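Local coordinates for putative signal recognition particle protein (Chaetomium thermophilum, PDB 5CK4), which binds GTP and GDP and probably serves as the Arf-like GTPase subunit of the signal recognition particle receptor at the endoplasmic reticulum membrane, at residues A217-D222 and G296-D301; P20-I25 and A164-L169; Y97-D102 and L112-P117. One frame throughout, in Å; residues are numbered along the deposited sequence.

Interaction 1 (A217-D222 and G296-D301). With GDP (guanosine-5'-diphosphate), chain C.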
# COMPACT_ATOMS: atom_id res chain seq x y z
N ALA A 217 1.21 -6.13 -1.16
CA ALA A 217 1.32 -7.11 -2.23
C ALA A 217 2.78 -7.54 -2.41
O ALA A 217 3.62 -6.77 -2.90
CB ALA A 217 0.74 -6.54 -3.52
N ALA A 218 3.08 -8.75 -1.96
CA ALA A 218 4.44 -9.27 -2.02
C ALA A 218 4.68 -9.91 -3.38
O ALA A 218 4.42 -11.11 -3.56
CB ALA A 218 4.69 -10.27 -0.87
N ASN A 219 5.15 -9.10 -4.33
CA ASN A 219 5.28 -9.44 -5.75
C ASN A 219 6.50 -10.31 -6.07
O ASN A 219 7.41 -10.45 -5.25
CB ASN A 219 5.35 -8.15 -6.58
CG ASN A 219 5.11 -8.39 -8.07
OD1 ASN A 219 4.42 -9.33 -8.44
ND2 ASN A 219 5.68 -7.53 -8.92
N LYS A 220 6.51 -10.86 -7.29
CA LYS A 220 7.60 -11.67 -7.84
C LYS A 220 7.72 -13.04 -7.17
O LYS A 220 8.82 -13.58 -7.05
CB LYS A 220 8.97 -10.92 -7.86
CG LYS A 220 8.87 -9.45 -8.36
CD LYS A 220 10.19 -8.87 -8.82
CE LYS A 220 10.04 -7.38 -9.17
NZ LYS A 220 11.35 -6.76 -9.63
N GLN A 221 6.59 -13.62 -6.75
CA GLN A 221 6.61 -14.96 -6.16
C GLN A 221 6.96 -16.08 -7.16
O GLN A 221 7.14 -17.23 -6.78
CB GLN A 221 5.29 -15.29 -5.45
CG GLN A 221 5.01 -14.43 -4.23
CD GLN A 221 5.93 -14.73 -3.07
OE1 GLN A 221 6.35 -15.87 -2.87
NE2 GLN A 221 6.25 -13.70 -2.29
N ASP A 222 7.10 -15.72 -8.44
CA ASP A 222 7.57 -16.66 -9.45
C ASP A 222 9.06 -16.97 -9.23
O ASP A 222 9.53 -18.03 -9.61
CB ASP A 222 7.35 -16.10 -10.85
CG ASP A 222 7.98 -14.72 -11.03
OD1 ASP A 222 7.65 -13.80 -10.25
OD2 ASP A 222 8.80 -14.55 -11.97
N GLY A 296 1.97 -12.75 -4.58
CA GLY A 296 1.51 -12.87 -5.95
C GLY A 296 2.63 -12.60 -6.93
O GLY A 296 3.78 -12.42 -6.53
N ASN A 297 2.30 -12.59 -8.22
CA ASN A 297 3.27 -12.29 -9.26
C ASN A 297 2.57 -11.78 -10.52
O ASN A 297 1.44 -12.17 -10.82
CB ASN A 297 4.13 -13.53 -9.56
CG ASN A 297 3.32 -14.70 -10.07
OD1 ASN A 297 2.58 -15.33 -9.32
ND2 ASN A 297 3.44 -15.01 -11.36
N VAL A 298 3.24 -10.89 -11.24
CA VAL A 298 2.70 -10.28 -12.45
C VAL A 298 3.12 -11.07 -13.69
O VAL A 298 2.37 -11.15 -14.66
CB VAL A 298 3.15 -8.80 -12.57
CG1 VAL A 298 2.66 -8.19 -13.86
CG2 VAL A 298 2.66 -8.00 -11.38
N ILE A 299 4.31 -11.65 -13.65
CA ILE A 299 4.81 -12.46 -14.76
C ILE A 299 5.36 -13.77 -14.21
O ILE A 299 5.53 -13.90 -13.01
CB ILE A 299 5.89 -11.73 -15.58
CG1 ILE A 299 7.18 -11.61 -14.77
CG2 ILE A 299 5.42 -10.35 -16.01
CD1 ILE A 299 8.31 -10.93 -15.53
N GLY A 300 5.60 -14.74 -15.09
CA GLY A 300 6.15 -16.02 -14.66
C GLY A 300 5.12 -16.97 -14.08
O GLY A 300 3.95 -16.63 -13.96
N ASP A 301 5.55 -18.17 -13.73
CA ASP A 301 4.67 -19.18 -13.13
C ASP A 301 4.49 -18.95 -11.62
O ASP A 301 5.47 -18.81 -10.90
CB ASP A 301 5.25 -20.57 -13.33
CG ASP A 301 5.27 -20.99 -14.78
OD1 ASP A 301 4.34 -20.59 -15.52
OD2 ASP A 301 6.20 -21.72 -15.16
PB GDP C . 8.17 -0.20 -11.13
O1B GDP C . 7.14 0.50 -11.97
O2B GDP C . 7.61 -0.41 -9.73
O3B GDP C . 9.46 0.57 -10.99
O3A GDP C . 8.51 -1.66 -11.69
PA GDP C . 8.42 -2.17 -13.22
O1A GDP C . 6.99 -2.35 -13.64
O2A GDP C . 9.21 -1.31 -14.17
O5' GDP C . 9.10 -3.59 -12.97
C5' GDP C . 10.46 -3.65 -12.56
C4' GDP C . 11.05 -4.94 -13.12
O4' GDP C . 10.49 -6.06 -12.42
C3' GDP C . 10.70 -5.14 -14.59
O3' GDP C . 11.82 -5.78 -15.20
C2' GDP C . 9.54 -6.11 -14.57
O2' GDP C . 9.48 -6.93 -15.74
C1' GDP C . 9.88 -6.95 -13.36
N9 GDP C . 8.70 -7.59 -12.76
C8 GDP C . 7.51 -7.01 -12.46
N7 GDP C . 6.68 -7.93 -11.88
C5 GDP C . 7.35 -9.08 -11.80
C6 GDP C . 7.06 -10.44 -11.32
O6 GDP C . 5.95 -10.70 -10.81
N1 GDP C . 8.05 -11.36 -11.40
C2 GDP C . 9.25 -11.09 -11.95
N2 GDP C . 10.19 -12.06 -12.02
N3 GDP C . 9.58 -9.86 -12.42
C4 GDP C . 8.68 -8.85 -12.38
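The carbonyl oxygen of Ala218 is gripped twice: Gly296 N donates to Ala218 O over 3.1 Å from above the carbonyl plane, and the Gln221 amide adds a weak bond through NE2, which also reaches Val227. The carbonyl of Gly296 returns the link, taking a nearly straight bond (164°) from Gln221 N, so the end of strand 214-219 and the loop 296-301 are tied at the backbone. Beyond this tie the two segments form the guanine pocket. Asn219-Lys220-Gln221-Asp222 is the NKxD (G4) motif of GTPases, and Asn297-Val298-Ile299 lie in the loop that probably corresponds to G5. A chi1 of 55° sets Asp222 CG between its own backbone N and carbonyl carbon; both carboxylate oxygens meet the base: OD1 accepts from GDP N1 at 2.7 Å, almost linearly (173°), and OD2 from GDP N2 at 2.9 Å. At the base's carbonyl, Val298 N donates to GDP O6 over 2.8 Å, with a weak second bond from Ile299 N. The extended Lys220 chain runs over one face of the purine and ends with NZ 3.0 Å from GDP O4'; NZ is also held by Gly29 and Asp170. Ile299 covers the opposite face, its CG1 3.5 Å from GDP C2. The Asn219 amide donates from ND2 to Ala30 of the phosphate-binding loop, while Asn219 OD1 receives a weak bond from Lys220 N. Asn297 ND2 bonds Ile299 O at 2.9 Å, while its OD1 accepts from Gly304 N, which fixes the amide within its own loop.

Interaction 2 (P20-I25 and A164-L169)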
# COMPACT_ATOMS: atom_id res chain seq x y z
N PRO A 20 -14.27 4.60 -8.32
CA PRO A 20 -13.38 4.86 -7.18
C PRO A 20 -11.93 4.47 -7.50
O PRO A 20 -11.70 3.71 -8.44
CB PRO A 20 -13.96 3.98 -6.08
CG PRO A 20 -14.70 2.91 -6.80
CD PRO A 20 -15.25 3.54 -8.03
N SER A 21 -10.99 5.00 -6.72
CA SER A 21 -9.55 4.82 -6.96
C SER A 21 -8.84 3.92 -5.95
O SER A 21 -9.17 3.88 -4.76
CB SER A 21 -8.84 6.18 -6.96
OG SER A 21 -8.90 6.80 -8.23
N VAL A 22 -7.83 3.20 -6.44
CA VAL A 22 -6.91 2.46 -5.60
C VAL A 22 -5.49 2.95 -5.89
O VAL A 22 -5.01 2.83 -7.02
CB VAL A 22 -7.04 0.94 -5.85
CG1 VAL A 22 -6.00 0.15 -5.06
CG2 VAL A 22 -8.48 0.47 -5.52
N LEU A 23 -4.83 3.54 -4.89
CA LEU A 23 -3.45 3.99 -5.07
C LEU A 23 -2.48 2.82 -5.08
O LEU A 23 -2.45 2.00 -4.15
CB LEU A 23 -3.02 4.99 -3.99
CG LEU A 23 -3.43 6.45 -4.16
CD1 LEU A 23 -3.00 7.26 -2.95
CD2 LEU A 23 -2.84 7.05 -5.44
N LEU A 24 -1.66 2.76 -6.12
CA LEU A 24 -0.62 1.75 -6.21
C LEU A 24 0.70 2.42 -5.81
O LEU A 24 1.20 3.30 -6.51
CB LEU A 24 -0.58 1.20 -7.64
CG LEU A 24 0.49 0.14 -7.94
CD1 LEU A 24 0.34 -1.04 -7.00
CD2 LEU A 24 0.41 -0.30 -9.40
N ILE A 25 1.25 2.01 -4.66
CA ILE A 25 2.38 2.66 -4.02
C ILE A 25 3.50 1.64 -3.83
O ILE A 25 3.23 0.47 -3.60
CB ILE A 25 1.97 3.14 -2.60
CG1 ILE A 25 0.87 4.20 -2.68
CG2 ILE A 25 3.14 3.72 -1.82
CD1 ILE A 25 0.42 4.69 -1.30
N ALA A 164 -8.84 2.44 -1.44
CA ALA A 164 -7.86 1.45 -0.99
C ALA A 164 -6.46 1.77 -1.47
O ALA A 164 -6.27 2.58 -2.37
CB ALA A 164 -8.26 0.04 -1.44
N VAL A 165 -5.49 1.09 -0.87
CA VAL A 165 -4.10 1.24 -1.23
C VAL A 165 -3.51 -0.14 -1.47
O VAL A 165 -3.71 -1.05 -0.68
CB VAL A 165 -3.31 1.90 -0.08
CG1 VAL A 165 -1.77 1.78 -0.30
CG2 VAL A 165 -3.72 3.35 0.07
N ILE A 166 -2.79 -0.30 -2.58
CA ILE A 166 -1.93 -1.48 -2.71
C ILE A 166 -0.48 -1.02 -2.54
O ILE A 166 -0.01 -0.14 -3.27
CB ILE A 166 -2.10 -2.16 -4.07
CG1 ILE A 166 -3.52 -2.71 -4.23
CG2 ILE A 166 -1.06 -3.27 -4.24
CD1 ILE A 166 -3.81 -3.25 -5.67
N PHE A 167 0.21 -1.59 -1.55
CA PHE A 167 1.64 -1.30 -1.39
C PHE A 167 2.43 -2.48 -1.96
O PHE A 167 2.46 -3.56 -1.36
CB PHE A 167 1.99 -1.09 0.08
CG PHE A 167 3.43 -0.68 0.31
CD1 PHE A 167 4.43 -1.64 0.43
CD2 PHE A 167 3.78 0.66 0.37
CE1 PHE A 167 5.75 -1.26 0.62
CE2 PHE A 167 5.09 1.05 0.58
CZ PHE A 167 6.08 0.09 0.70
N LEU A 168 3.06 -2.27 -3.12
CA LEU A 168 3.76 -3.34 -3.83
C LEU A 168 5.24 -3.33 -3.49
O LEU A 168 5.87 -2.28 -3.46
CB LEU A 168 3.59 -3.17 -5.33
CG LEU A 168 3.89 -4.32 -6.31
CD1 LEU A 168 2.84 -5.43 -6.19
CD2 LEU A 168 3.90 -3.78 -7.72
N LEU A 169 5.80 -4.51 -3.24
CA LEU A 169 7.23 -4.66 -3.00
C LEU A 169 7.76 -5.89 -3.75
O LEU A 169 6.99 -6.80 -4.11
CB LEU A 169 7.54 -4.77 -1.49
CG LEU A 169 6.88 -5.93 -0.71
CD1 LEU A 169 7.71 -7.24 -0.80
CD2 LEU A 169 6.67 -5.54 0.74
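Ile166 presents its two branches to Val22 and Leu24, filling the hollow between these alternate side chains of the neighbouring strand. Strands 21-25 and 159-170 run parallel in the central sheet of a P-loop GTPase fold, and 21-25 leads directly into the phosphate-binding loop. Three backbone bonds join them first, from Leu23 N to Ala164 O, Ile166 N to Leu23 O and Ile25 N to Ile166 O; the third is almost straight (172°). On the face that carries Val22, the CG1 methyl of Val22 lies 3.9 Å from Ile166 CG1, while Val22 CG2 rests against the small Ala164 CB at 4.1 Å. In Leu24, chi1 (179°) carries CG anti to the backbone N and chi2 (57°) then turns CD1 onto Ile166 CG2 at 3.8 Å, with Leu168 CB a little further along. The face that carries Ile25 is filled differently. Ile25 spreads its branches over two neighbours: CD1 abuts Val165 CG1 at 3.8 Å, and CG2 meets the Phe167 ring obliquely, 3.8 Å from Phe167 CD2, while the two side chains cross at about a right angle. Leu23 approaches Val165 less closely. Leu130 of helix 123-131 packs on Leu23, Ile25 and Val165, helix 180-201 packs on Phe167, and the residues of this face are buried. At the start of the paired stretch, the backbone N of Ala164 is buried without a partner in the model. At its other end, a fourth backbone bond runs from Leu168 N to Ile25 O over 2.8 Å.

Interaction 3 (Y97-D102 and L112-P117)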
# COMPACT_ATOMS: atom_id res chain seq x y z
N TYR A 97 -3.64 12.84 -12.14
CA TYR A 97 -3.16 11.56 -12.65
C TYR A 97 -3.74 11.24 -14.02
O TYR A 97 -4.95 11.31 -14.22
CB TYR A 97 -3.50 10.43 -11.67
CG TYR A 97 -2.84 10.61 -10.33
CD1 TYR A 97 -1.52 10.24 -10.13
CD2 TYR A 97 -3.54 11.17 -9.26
CE1 TYR A 97 -0.91 10.41 -8.91
CE2 TYR A 97 -2.93 11.34 -8.04
CZ TYR A 97 -1.62 10.96 -7.87
OH TYR A 97 -1.01 11.13 -6.65
N LYS A 98 -2.87 10.87 -14.95
CA LYS A 98 -3.29 10.48 -16.29
C LYS A 98 -3.72 9.02 -16.28
O LYS A 98 -2.90 8.13 -16.07
CB LYS A 98 -2.17 10.73 -17.30
CG LYS A 98 -1.84 12.20 -17.50
CD LYS A 98 -0.72 12.38 -18.51
CE LYS A 98 -0.54 13.84 -18.89
NZ LYS A 98 0.53 14.01 -19.91
N VAL A 99 -5.01 8.78 -16.50
CA VAL A 99 -5.57 7.44 -16.37
C VAL A 99 -6.46 7.10 -17.55
O VAL A 99 -7.31 7.90 -17.95
CB VAL A 99 -6.38 7.29 -15.06
CG1 VAL A 99 -7.06 5.92 -15.00
CG2 VAL A 99 -5.49 7.52 -13.85
N ASP A 100 -6.27 5.91 -18.10
CA ASP A 100 -7.11 5.42 -19.18
C ASP A 100 -8.39 4.81 -18.62
O ASP A 100 -8.40 3.66 -18.19
CB ASP A 100 -6.34 4.40 -20.02
CG ASP A 100 -7.16 3.86 -21.17
OD1 ASP A 100 -7.96 4.63 -21.76
OD2 ASP A 100 -6.99 2.67 -21.50
N LEU A 101 -9.46 5.59 -18.63
CA LEU A 101 -10.76 5.14 -18.14
C LEU A 101 -11.31 4.07 -19.05
O LEU A 101 -12.04 3.17 -18.63
CB LEU A 101 -11.75 6.31 -18.10
CG LEU A 101 -11.75 7.31 -16.93
CD1 LEU A 101 -10.40 7.98 -16.75
CD2 LEU A 101 -12.83 8.35 -17.17
N ASP A 102 -10.95 4.17 -20.33
CA ASP A 102 -11.46 3.29 -21.37
C ASP A 102 -10.90 1.87 -21.26
O ASP A 102 -11.35 0.96 -21.96
CB ASP A 102 -11.10 3.89 -22.73
CG ASP A 102 -10.91 5.40 -22.66
OD1 ASP A 102 -11.67 6.06 -21.93
OD2 ASP A 102 -9.99 5.92 -23.33
N LEU A 112 -10.31 2.16 -10.45
CA LEU A 112 -9.16 2.66 -11.18
C LEU A 112 -7.91 2.36 -10.37
O LEU A 112 -7.88 2.61 -9.17
CB LEU A 112 -9.28 4.17 -11.40
CG LEU A 112 -10.51 4.68 -12.16
CD1 LEU A 112 -10.52 6.20 -12.19
CD2 LEU A 112 -10.53 4.11 -13.57
N LEU A 113 -6.90 1.84 -11.04
CA LEU A 113 -5.62 1.60 -10.40
C LEU A 113 -4.66 2.75 -10.72
O LEU A 113 -4.31 2.97 -11.88
CB LEU A 113 -5.05 0.26 -10.87
CG LEU A 113 -3.76 -0.22 -10.22
CD1 LEU A 113 -3.92 -0.36 -8.70
CD2 LEU A 113 -3.29 -1.52 -10.85
N ILE A 114 -4.26 3.48 -9.68
CA ILE A 114 -3.47 4.71 -9.85
C ILE A 114 -2.00 4.53 -9.49
O ILE A 114 -1.62 4.49 -8.32
CB ILE A 114 -4.04 5.87 -9.00
CG1 ILE A 114 -5.55 6.00 -9.20
CG2 ILE A 114 -3.30 7.18 -9.30
CD1 ILE A 114 -5.98 6.05 -10.66
N ASP A 115 -1.17 4.43 -10.53
CA ASP A 115 0.27 4.26 -10.38
C ASP A 115 0.86 5.55 -9.79
O ASP A 115 0.42 6.63 -10.15
CB ASP A 115 0.88 3.98 -11.76
CG ASP A 115 2.31 3.52 -11.68
OD1 ASP A 115 2.78 3.17 -10.58
OD2 ASP A 115 2.97 3.50 -12.74
N THR A 116 1.81 5.43 -8.87
CA THR A 116 2.50 6.59 -8.28
C THR A 116 4.00 6.37 -8.39
O THR A 116 4.46 5.23 -8.48
CB THR A 116 2.13 6.79 -6.80
OG1 THR A 116 2.49 5.62 -6.05
CG2 THR A 116 0.64 7.04 -6.65
N PRO A 117 4.79 7.46 -8.39
CA PRO A 117 6.24 7.26 -8.53
C PRO A 117 6.88 6.64 -7.29
O PRO A 117 6.46 6.90 -6.16
CB PRO A 117 6.77 8.67 -8.80
CG PRO A 117 5.69 9.60 -8.30
CD PRO A 117 4.40 8.88 -8.53
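Tyr97 lays one face of its ring over the CG2 methyl of Ile114, a CH-pi contact 3.8 Å from the ring centroid to Ile114 CG2 and 20° off the ring normal. Strand 112-115 runs into the Asp115-Thr116-Pro117-Gly118 (DxxG, G3) motif of GTPases, and Tyr97 and Val99 pack against it almost entirely through side chains, without hydrogen bonds between the two segments: strand 96-98 pairs with strand 136-140, strand 112-115 with 21-25. The packing is tight around Ile114. Its chi2 of -50° bends CD1 round to Val99, whose CG2 methyl comes within 3.5 Å of Ile114 CD1. Toward Leu112 the fit slackens, Val99 CG1 standing 4.2 Å from Leu112 CD2, and Val99 and Tyr97 are themselves partly exposed. Beyond the methyl, the ring extends obliquely past Asp115 O and Thr116 CG2, and the Tyr97 hydroxyl bonds His129 of helix 123-131. An alanine here would remove the ring and would probably leave Ile114 CG2 without its CH-pi partner and His129 without this hydroxyl. Asp115 turns its carboxylate the other way, to Lys32 of the phosphate-binding loop, while Tyr97 CE1 stays 4.3 Å from Thr116 CG2.

How the interactions relate
From the N terminus, strand 21-25 opens interaction 2, which closes only when the chain returns as strand 159-170. Within that long excursion, interaction 3 closes a short loop around helix 104-109, bringing 97-102 against 112-117. The two contacts meet through strand 112-115, the other neighbour of 21-25: Val22 N bonds Leu112 O, and Leu24 O bonds Thr116 OG1. Interaction 1 follows in series, opening on strand 214-219 and closing after strand 291-295. It joins interaction 2 because 214-219 flanks 159-170, with Leu168 packing against Ala217 and Asn219. Interactions 1 and 3 do not touch, their nearest atoms about 9 Å apart; interaction 2 links the guanine pocket to the DxxG side of the sheet.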